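Long-range contacts in probable glucarate dehydratase (Mycobacterium smegmatis str. MC2 155, PDB 3VDG), which probably catalyses the metal-dependent dehydration of D-glucarate, as a member of the enolase superfamily: residues 138-143 with 322-327; 28-33 with 95-100; 49-54 with 428-433. All coordinates share one frame; numbering follows the deposited sequence. Where two conformers were deposited one is given.

Contact 1: residues 138-143 with 322-327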
loop_
_atom_site.group_PDB
_atom_site.type_symbol
_atom_site.label_atom_id
_atom_site.label_comp_id
_atom_site.label_asym_id
_atom_site.label_seq_id
_atom_site.Cartn_x
_atom_site.Cartn_y
_atom_site.Cartn_z
ATOM N N PRO A 138 15.808 7.308 -3.423
ATOM C CA PRO A 138 15.970 8.547 -4.198
ATOM C C PRO A 138 15.636 8.395 -5.686
ATOM O O PRO A 138 15.184 9.357 -6.330
ATOM C CB PRO A 138 17.469 8.871 -4.049
ATOM C CG PRO A 138 18.112 7.554 -3.737
ATOM C CD PRO A 138 17.091 6.837 -2.864
ATOM N N PHE A 139 15.858 7.212 -6.238
ATOM C CA PHE A 139 15.496 6.988 -7.638
ATOM C C PHE A 139 13.990 6.931 -7.808
ATOM O O PHE A 139 13.448 7.432 -8.801
ATOM C CB PHE A 139 16.156 5.731 -8.188
ATOM C CG PHE A 139 17.643 5.831 -8.238
ATOM C CD1 PHE A 139 18.268 6.587 -9.230
ATOM C CD2 PHE A 139 18.419 5.213 -7.270
ATOM C CE1 PHE A 139 19.649 6.725 -9.257
ATOM C CE2 PHE A 139 19.809 5.336 -7.302
ATOM C CZ PHE A 139 20.419 6.086 -8.300
ATOM N N GLU A 140 13.310 6.332 -6.833
ATOM C CA GLU A 140 11.849 6.269 -6.867
ATOM C C GLU A 140 11.268 7.669 -6.756
ATOM O O GLU A 140 10.309 8.011 -7.445
ATOM C CB GLU A 140 11.326 5.397 -5.720
ATOM C CG GLU A 140 9.848 5.060 -5.818
ATOM C CD GLU A 140 8.956 5.919 -4.921
ATOM O OE1 GLU A 140 9.432 6.931 -4.343
ATOM O OE2 GLU A 140 7.755 5.575 -4.790
ATOM N N VAL A 141 11.835 8.494 -5.885
ATOM C CA VAL A 141 11.313 9.869 -5.723
ATOM C C VAL A 141 11.532 10.644 -7.031
ATOM O O VAL A 141 10.634 11.325 -7.510
ATOM C CB VAL A 141 11.975 10.604 -4.535
ATOM C CG1 VAL A 141 11.663 12.101 -4.567
ATOM C CG2 VAL A 141 11.486 10.012 -3.199
ATOM N N ALA A 142 12.725 10.508 -7.613
ATOM C CA ALA A 142 13.016 11.144 -8.894
ATOM C C ALA A 142 12.090 10.637 -10.018
ATOM O O ALA A 142 11.685 11.408 -10.911
ATOM C CB ALA A 142 14.493 10.944 -9.266
ATOM N N CYS A 143 11.760 9.347 -9.997
ATOM C CA CYS A 143 10.814 8.798 -10.986
ATOM C C CYS A 143 9.437 9.436 -10.846
ATOM O O CYS A 143 8.805 9.800 -11.849
ATOM C CB CYS A 143 10.668 7.270 -10.861
ATOM S SG CYS A 143 12.016 6.327 -11.615
ATOM N N GLY A 322 11.074 4.934 -0.463
ATOM C CA GLY A 322 10.442 5.910 -1.368
ATOM C C GLY A 322 8.996 6.184 -1.001
ATOM O O GLY A 322 8.520 5.745 0.049
ATOM N N LEU A 323 8.279 6.911 -1.852
ATOM C CA LEU A 323 6.973 7.423 -1.432
ATOM C C LEU A 323 5.838 6.405 -1.495
ATOM O O LEU A 323 4.950 6.370 -0.614
ATOM C CB LEU A 323 6.616 8.687 -2.226
ATOM C CG LEU A 323 7.660 9.826 -2.223
ATOM C CD1 LEU A 323 7.113 11.079 -2.918
ATOM C CD2 LEU A 323 8.144 10.200 -0.829
ATOM N N GLN A 324 5.813 5.603 -2.551
ATOM C CA GLN A 324 4.779 4.568 -2.629
ATOM C C GLN A 324 4.920 3.534 -1.510
ATOM O O GLN A 324 3.932 3.104 -0.916
ATOM C CB GLN A 324 4.815 3.880 -3.991
ATOM C CG GLN A 324 4.583 4.853 -5.142
ATOM C CD GLN A 324 5.011 4.240 -6.469
ATOM O OE1 GLN A 324 4.183 3.677 -7.168
ATOM N NE2 GLN A 324 6.325 4.288 -6.785
ATOM N N ARG A 325 6.144 3.115 -1.214
ATOM C CA ARG A 325 6.323 2.202 -0.081
ATOM C C ARG A 325 6.002 2.844 1.271
ATOM O O ARG A 325 5.588 2.146 2.206
ATOM C CB ARG A 325 7.709 1.559 -0.108
ATOM C CG ARG A 325 7.768 0.503 -1.221
ATOM C CD ARG A 325 9.204 0.105 -1.548
ATOM N NE ARG A 325 9.796 -0.760 -0.535
ATOM C CZ ARG A 325 9.620 -2.085 -0.483
ATOM N NH1 ARG A 325 8.876 -2.701 -1.376
ATOM N NH2 ARG A 325 10.197 -2.796 0.470
ATOM N N SER A 326 6.164 4.166 1.378
ATOM C CA SER A 326 5.749 4.862 2.600
ATOM C C SER A 326 4.220 4.875 2.705
ATOM O O SER A 326 3.668 4.772 3.788
ATOM C CB SER A 326 6.294 6.291 2.650
ATOM O OG SER A 326 7.718 6.283 2.763
ATOM N N ARG A 327 3.542 5.019 1.574
ATOM C CA ARG A 327 2.090 4.907 1.541
ATOM C C ARG A 327 1.658 3.489 1.966
ATOM O O ARG A 327 0.673 3.315 2.662
ATOM C CB ARG A 327 1.583 5.237 0.136
ATOM C CG ARG A 327 0.081 5.068 -0.010
ATOM C CD ARG A 327 -0.375 5.266 -1.458
ATOM N NE ARG A 327 -1.827 5.449 -1.523
ATOM C CZ ARG A 327 -2.527 5.470 -2.650
ATOM N NH1 ARG A 327 -3.848 5.661 -2.610
ATOM N NH2 ARG A 327 -1.894 5.304 -3.814
HETATM O O HOH W 1 8.289 3.377 -3.061
#
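Glu-140 of helix 138-143 faces Gly-322 at the start of helix 323-327, with their CA atoms 5.7 Å apart. The two short helix axes run nearly at right angles (100°) and pass 10.2 Å from each other, a spacing bridged chiefly by the long side chain of Glu-140. Gly-322 holds the N-cap position, Glu-140 OE1 lying close over it, 3.3 Å from its CA. The carboxylate reaches the first turn, whose amide N-H groups the helix itself leaves unused. With CG anti to the backbone N (chi1 -169°) and a bend at chi2, Glu-140 swings its end over this turn. OE1 accepts from Leu-323 N at 2.7 Å, the donor lying above the carboxylate plane. OE2 takes two bonds: Gln-324 N on its syn side at 3.0 Å and Gln-324 NE2 on its anti side at 2.8 Å, the donors coming from opposite faces of the plane. Together these three bonds fix the rotation of the buried carboxylate. Carboxylate and amide are nearly coplanar, 26° apart. From far away in sequence, the carboxylate thus takes the first backbone N-H groups of helix 323-336, whose partial positive charge probably stabilises the anion. Beside the polar group, Val-141 CG2 packs on Leu-323 CG at 4.0 Å. Ala-354 of helix 349-360 touches both of these side chains. Gln-324 OE1 is bonded to Arg-327 of the second subunit, placing this helix start at the dimer interface. On helix 131-151, Phe-139 packs on helix 79-92 and Cys-143 on strand 55-65, so the carboxylate links a helix packed on the antiparallel sheet to helix 323-336 of the enolase C-terminal domain-like region.

Contact 2: residues 28-33 with 95-100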
loop_
_atom_site.group_PDB
_atom_site.type_symbol
_atom_site.label_atom_id
_atom_site.label_comp_id
_atom_site.label_asym_id
_atom_site.label_seq_id
_atom_site.Cartn_x
_atom_site.Cartn_y
_atom_site.Cartn_z
ATOM N N ILE A 28 8.744 6.975 -21.928
ATOM C CA ILE A 28 9.699 7.906 -21.309
ATOM C C ILE A 28 10.557 7.131 -20.321
ATOM O O ILE A 28 10.075 6.608 -19.317
ATOM C CB ILE A 28 9.011 9.113 -20.643
ATOM C CG1 ILE A 28 10.024 9.925 -19.813
ATOM C CG2 ILE A 28 7.791 8.683 -19.829
ATOM C CD1 ILE A 28 9.450 11.258 -19.383
ATOM N N ARG A 29 11.832 7.022 -20.635
ATOM C CA ARG A 29 12.676 6.093 -19.936
ATOM C C ARG A 29 13.986 6.754 -19.519
ATOM O O ARG A 29 14.370 7.815 -20.032
ATOM C CB ARG A 29 12.910 4.836 -20.785
ATOM C CG ARG A 29 13.571 5.096 -22.139
ATOM C CD ARG A 29 15.091 5.105 -22.009
ATOM N NE ARG A 29 15.756 5.157 -23.313
ATOM C CZ ARG A 29 17.067 5.028 -23.489
ATOM N NH1 ARG A 29 17.874 4.824 -22.445
ATOM N NH2 ARG A 29 17.575 5.061 -24.713
ATOM N N ILE A 30 14.660 6.117 -18.582
ATOM C CA ILE A 30 15.842 6.681 -17.965
ATOM C C ILE A 30 17.045 6.544 -18.899
ATOM O O ILE A 30 17.271 5.465 -19.458
ATOM C CB ILE A 30 16.130 5.922 -16.647
ATOM C CG1 ILE A 30 15.000 6.206 -15.637
ATOM C CG2 ILE A 30 17.518 6.293 -16.106
ATOM C CD1 ILE A 30 14.916 5.189 -14.501
ATOM N N THR A 31 17.814 7.626 -19.051
ATOM C CA THR A 31 19.037 7.576 -19.851
ATOM C C THR A 31 20.291 7.601 -18.968
ATOM O O THR A 31 21.368 7.222 -19.395
ATOM C CB THR A 31 19.094 8.727 -20.868
ATOM O OG1 THR A 31 18.935 9.972 -20.182
ATOM C CG2 THR A 31 17.983 8.569 -21.936
ATOM N N GLY A 32 20.145 8.023 -17.718
ATOM C CA GLY A 32 21.294 8.116 -16.821
ATOM C C GLY A 32 20.904 8.847 -15.554
ATOM O O GLY A 32 19.793 9.369 -15.453
ATOM N N ALA A 33 21.804 8.853 -14.573
ATOM C CA ALA A 33 21.615 9.643 -13.365
ATOM C C ALA A 33 22.921 10.337 -13.005
ATOM O O ALA A 33 24.000 9.753 -13.108
ATOM C CB ALA A 33 21.176 8.761 -12.217
ATOM N N ARG A 95 14.932 2.048 -18.451
ATOM C CA ARG A 95 13.666 1.623 -17.828
ATOM C C ARG A 95 12.699 2.794 -17.746
ATOM O O ARG A 95 13.105 3.913 -17.464
ATOM C CB ARG A 95 13.901 1.059 -16.423
ATOM C CG ARG A 95 14.857 -0.121 -16.403
ATOM C CD ARG A 95 14.254 -1.325 -17.133
ATOM N NE ARG A 95 15.270 -2.340 -17.380
ATOM C CZ ARG A 95 15.006 -3.551 -17.856
ATOM N NH1 ARG A 95 13.763 -3.889 -18.138
ATOM N NH2 ARG A 95 15.984 -4.420 -18.037
ATOM N N SER A 96 11.416 2.538 -17.999
ATOM C CA SER A 96 10.371 3.557 -17.913
ATOM C C SER A 96 10.299 4.133 -16.507
ATOM O O SER A 96 10.370 3.376 -15.551
ATOM C CB SER A 96 9.016 2.930 -18.217
ATOM O OG SER A 96 7.973 3.857 -17.958
ATOM N N VAL A 97 10.092 5.440 -16.377
ATOM C CA VAL A 97 9.990 6.051 -15.047
ATOM C C VAL A 97 8.683 5.664 -14.377
ATOM O O VAL A 97 8.510 5.942 -13.204
ATOM C CB VAL A 97 10.087 7.602 -15.083
ATOM C CG1 VAL A 97 11.468 8.051 -15.565
ATOM C CG2 VAL A 97 8.992 8.210 -15.956
ATOM N N PHE A 98 7.757 5.050 -15.121
ATOM C CA PHE A 98 6.520 4.546 -14.520
ATOM C C PHE A 98 6.681 3.111 -14.005
ATOM O O PHE A 98 5.814 2.592 -13.294
ATOM C CB PHE A 98 5.359 4.618 -15.524
ATOM C CG PHE A 98 4.894 6.023 -15.800
ATOM C CD1 PHE A 98 3.891 6.600 -15.025
ATOM C CD2 PHE A 98 5.465 6.774 -16.823
ATOM C CE1 PHE A 98 3.459 7.891 -15.259
ATOM C CE2 PHE A 98 5.042 8.073 -17.057
ATOM C CZ PHE A 98 4.040 8.635 -16.280
ATOM N N SER A 99 7.791 2.473 -14.353
ATOM C CA SER A 99 8.008 1.074 -13.945
ATOM C C SER A 99 8.828 0.970 -12.652
ATOM O O SER A 99 9.874 0.327 -12.618
ATOM C CB SER A 99 8.686 0.273 -15.060
ATOM O OG SER A 99 7.865 0.179 -16.217
ATOM N N THR A 100 8.330 1.568 -11.579
ATOM C CA THR A 100 9.069 1.601 -10.330
ATOM C C THR A 100 9.178 0.223 -9.654
ATOM O O THR A 100 10.165 -0.039 -8.974
ATOM C CB THR A 100 8.512 2.675 -9.364
ATOM O OG1 THR A 100 7.102 2.482 -9.218
ATOM C CG2 THR A 100 8.779 4.098 -9.948
HETATM O O HOH W 2 7.342 4.959 -20.511
#
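Two backbone hydrogen bonds join the segments: Ile-30 N donates to Arg-95 O at 2.9 Å, and Val-97 N to Ile-28 O at 3.2 Å. They flank Arg-29 and Ser-96 and define a single beta bridge, whose CA atoms are 4.0 Å apart. The bridge lies just before strand 30-41, an outermost strand of the three-stranded antiparallel sheet, and attaches to it the loop between helices 79-92 and 100-111. Arg-29 and Ser-96 form a non-hydrogen-bonded antiparallel pair, the bonds being made by their neighbours. The type I turn Ser-96 to Ser-99 starts at the bridge residue itself. In the conformer given, one of two deposited, Ser-96 OG is anti to its own backbone N (chi1 172°) and accepts from Phe-98 N, an ST turn. In that conformer a water that accepts from Ile-28 N is also hydrogen-bonded to Ser-96 OG, adding an indirect link between the segments.

Apolar side chains gather beside this bridge. Ile-30 CG1 meets Val-97 CG1 at 4.0 Å, while the other branch of the valine, CG2, turns to Ile-28 CG2. Thr-65 of strand 55-65 touches both Ile-28 and Val-97, and Val-146 of helix 131-151 also packs on Ile-28, so the cluster lies between sheet and helix. Phe-98 reaches the second subunit, where Arg-153 of that chain makes a cation-pi contact with its ring. Within the contact the same ring is met at its edge and in its plane by Ile-28 CG2, 4.0 Å from Phe-98 CE2.

Contact 3: residues 49-54 with 428-433. With ACT (acetate ion), chain E.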
loop_
_atom_site.group_PDB
_atom_site.type_symbol
_atom_site.label_atom_id
_atom_site.label_comp_id
_atom_site.label_asym_id
_atom_site.label_seq_id
_atom_site.Cartn_x
_atom_site.Cartn_y
_atom_site.Cartn_z
ATOM N N VAL A 49 24.735 9.580 21.166
ATOM C CA VAL A 49 25.946 8.903 20.684
ATOM C C VAL A 49 27.095 9.846 20.328
ATOM O O VAL A 49 28.160 9.397 19.892
ATOM C CB VAL A 49 25.678 7.953 19.489
ATOM C CG1 VAL A 49 24.774 6.795 19.922
ATOM C CG2 VAL A 49 25.112 8.712 18.291
ATOM N N GLY A 50 26.894 11.140 20.512
ATOM C CA GLY A 50 27.928 12.098 20.118
ATOM C C GLY A 50 27.402 13.491 19.862
ATOM O O GLY A 50 26.535 13.993 20.594
ATOM N N VAL A 51 27.951 14.132 18.829
ATOM C CA VAL A 51 27.575 15.499 18.488
ATOM C C VAL A 51 27.630 15.623 16.962
ATOM O O VAL A 51 28.454 14.976 16.323
ATOM C CB VAL A 51 28.529 16.522 19.162
ATOM C CG1 VAL A 51 29.978 16.284 18.742
ATOM C CG2 VAL A 51 28.113 17.950 18.849
ATOM N N HIS A 52 26.749 16.425 16.362
ATOM C CA HIS A 52 26.782 16.557 14.886
ATOM C C HIS A 52 28.072 17.155 14.429
ATOM O O HIS A 52 28.581 18.077 15.055
ATOM C CB HIS A 52 25.655 17.446 14.389
ATOM C CG HIS A 52 24.302 16.793 14.443
ATOM N ND1 HIS A 52 23.299 17.151 13.625
ATOM C CD2 HIS A 52 23.822 15.759 15.230
ATOM C CE1 HIS A 52 22.216 16.386 13.882
ATOM N NE2 HIS A 52 22.533 15.544 14.873
ATOM N N GLN A 53 28.593 16.657 13.310
ATOM C CA GLN A 53 29.738 17.268 12.617
ATOM C C GLN A 53 29.400 18.666 12.084
ATOM O O GLN A 53 28.225 19.006 11.943
ATOM C CB GLN A 53 30.167 16.340 11.482
ATOM C CG GLN A 53 30.982 15.155 11.980
ATOM C CD GLN A 53 30.932 13.966 11.041
ATOM O OE1 GLN A 53 29.862 13.448 10.728
ATOM N NE2 GLN A 53 32.084 13.516 10.612
ATOM N N PRO A 54 30.422 19.500 11.815
ATOM C CA PRO A 54 30.150 20.873 11.339
ATOM C C PRO A 54 29.497 20.955 9.947
ATOM O O PRO A 54 28.980 22.009 9.571
ATOM C CB PRO A 54 31.536 21.538 11.307
ATOM C CG PRO A 54 32.529 20.441 11.493
ATOM C CD PRO A 54 31.834 19.294 12.164
ATOM N N THR A 428 29.799 9.925 16.583
ATOM C CA THR A 428 30.634 9.351 17.626
ATOM C C THR A 428 32.114 9.612 17.355
ATOM O O THR A 428 32.839 10.087 18.228
ATOM C CB THR A 428 30.377 7.847 17.772
ATOM O OG1 THR A 428 28.978 7.639 18.011
ATOM C CG2 THR A 428 31.193 7.280 18.945
ATOM N N GLY A 429 32.562 9.305 16.143
ATOM C CA GLY A 429 33.943 9.576 15.763
ATOM C C GLY A 429 34.294 11.050 15.911
ATOM O O GLY A 429 35.399 11.391 16.325
ATOM N N TYR A 430 33.367 11.937 15.559
ATOM C CA TYR A 430 33.613 13.365 15.707
ATOM C C TYR A 430 33.695 13.766 17.179
ATOM O O TYR A 430 34.578 14.528 17.569
ATOM C CB TYR A 430 32.553 14.202 14.984
ATOM C CG TYR A 430 32.715 15.694 15.166
ATOM C CD1 TYR A 430 33.911 16.337 14.830
ATOM C CD2 TYR A 430 31.662 16.467 15.649
ATOM C CE1 TYR A 430 34.054 17.710 14.995
ATOM C CE2 TYR A 430 31.797 17.828 15.821
ATOM C CZ TYR A 430 32.993 18.445 15.492
ATOM O OH TYR A 430 33.102 19.806 15.667
ATOM N N MET A 431 32.782 13.267 18.005
ATOM C CA MET A 431 32.917 13.509 19.442
ATOM C C MET A 431 34.296 12.992 19.933
ATOM O O MET A 431 34.983 13.692 20.663
ATOM C CB MET A 431 31.759 12.883 20.242
ATOM C CG MET A 431 31.874 13.104 21.747
ATOM S SD MET A 431 31.699 14.831 22.214
ATOM C CE MET A 431 29.917 14.892 22.489
ATOM N N ARG A 432 34.707 11.797 19.516
ATOM C CA ARG A 432 36.017 11.261 19.954
ATOM C C ARG A 432 37.206 12.080 19.492
ATOM O O ARG A 432 38.213 12.114 20.185
ATOM C CB ARG A 432 36.240 9.812 19.527
ATOM C CG ARG A 432 35.369 8.787 20.223
ATOM C CD ARG A 432 35.807 7.381 19.829
ATOM N NE ARG A 432 35.145 6.390 20.668
ATOM C CZ ARG A 432 34.298 5.465 20.227
ATOM N NH1 ARG A 432 33.747 4.615 21.087
ATOM N NH2 ARG A 432 34.016 5.374 18.933
ATOM N N SER A 433 37.110 12.719 18.323
ATOM C CA SER A 433 38.201 13.572 17.861
ATOM C C SER A 433 38.360 14.746 18.823
ATOM O O SER A 433 39.427 15.348 18.908
ATOM C CB SER A 433 37.954 14.083 16.423
ATOM O OG SER A 433 36.998 15.138 16.414
HETATM C C ACT E . 19.922 13.436 15.212
HETATM O O ACT E . 19.706 14.214 14.245
HETATM O OXT ACT E . 20.972 13.517 15.884
HETATM C CH3 ACT E . 18.917 12.380 15.585
#
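Gly-50 passes closest to the helix at Thr-428, CA to CA 4.6 Å, and the chain then runs on beside it until Gln-53 lies across from Tyr-430. The motif is a short strand, 50-51, of a two-stranded antiparallel hairpin packed on helix 427-434 near the C-terminus. Gly-50 lets the chain lie close to the helix, its C atom 3.9 Å from Met-431 CE. Thr-428 OG1 donates to Val-49 O at 2.7 Å, the donor tilted 30° from the carbonyl plane. Tyr-430, its ring carried toward the loop by a CG anti to the backbone N (chi1 177°), forms the centre of the packing. Val-51 CG1 reaches its CD2 at 3.5 Å, and Gln-53 CG lies against its CB as the two side chains slide past in opposite directions. Its CE2 also covers His-52 O at 3.3 Å, a buried carbonyl without a modelled partner. The tyrosine hydroxyl is bonded to His-180, and Gln-53 OE1 to the backbone of Asp-426. Met-431, bent at chi2 and chi3, brings CE to 4.0 Å from Val-51 CB. His-52 turns from the helix: Asp-42 holds its ND1, while NE2 donates almost straight (172°) to OXT of an acetate, probably from the crystallisation liquor, which His-372 and Asn-47 also bind. Over one face of the Tyr-430 ring sits Pro-54 CD, a CH-pi contact 4.0 Å from the centroid.

Overall arrangement
Contacts 1 and 2 are buried neighbours, their centres 13 Å apart, and both reach the second subunit. They meet where Gln-324 NE2 probably bonds to Thr-100 OG1, 3.1 Å away; helix 131-151 carries one segment of contact 1 and packs on contact 2. Contact 3, only partly buried, meets no other chain, its centre about 31 Å from that of contact 1 and about 39 Å from that of contact 2. Chemistry follows place: a buried carboxylate at a helix start in contact 1, a backbone bridge in contact 2, and ring packing with one hydroxyl bond in contact 3. In sequence, contact 1 is nested within the loop that contact 3 closes, while contacts 2 and 3 alternate.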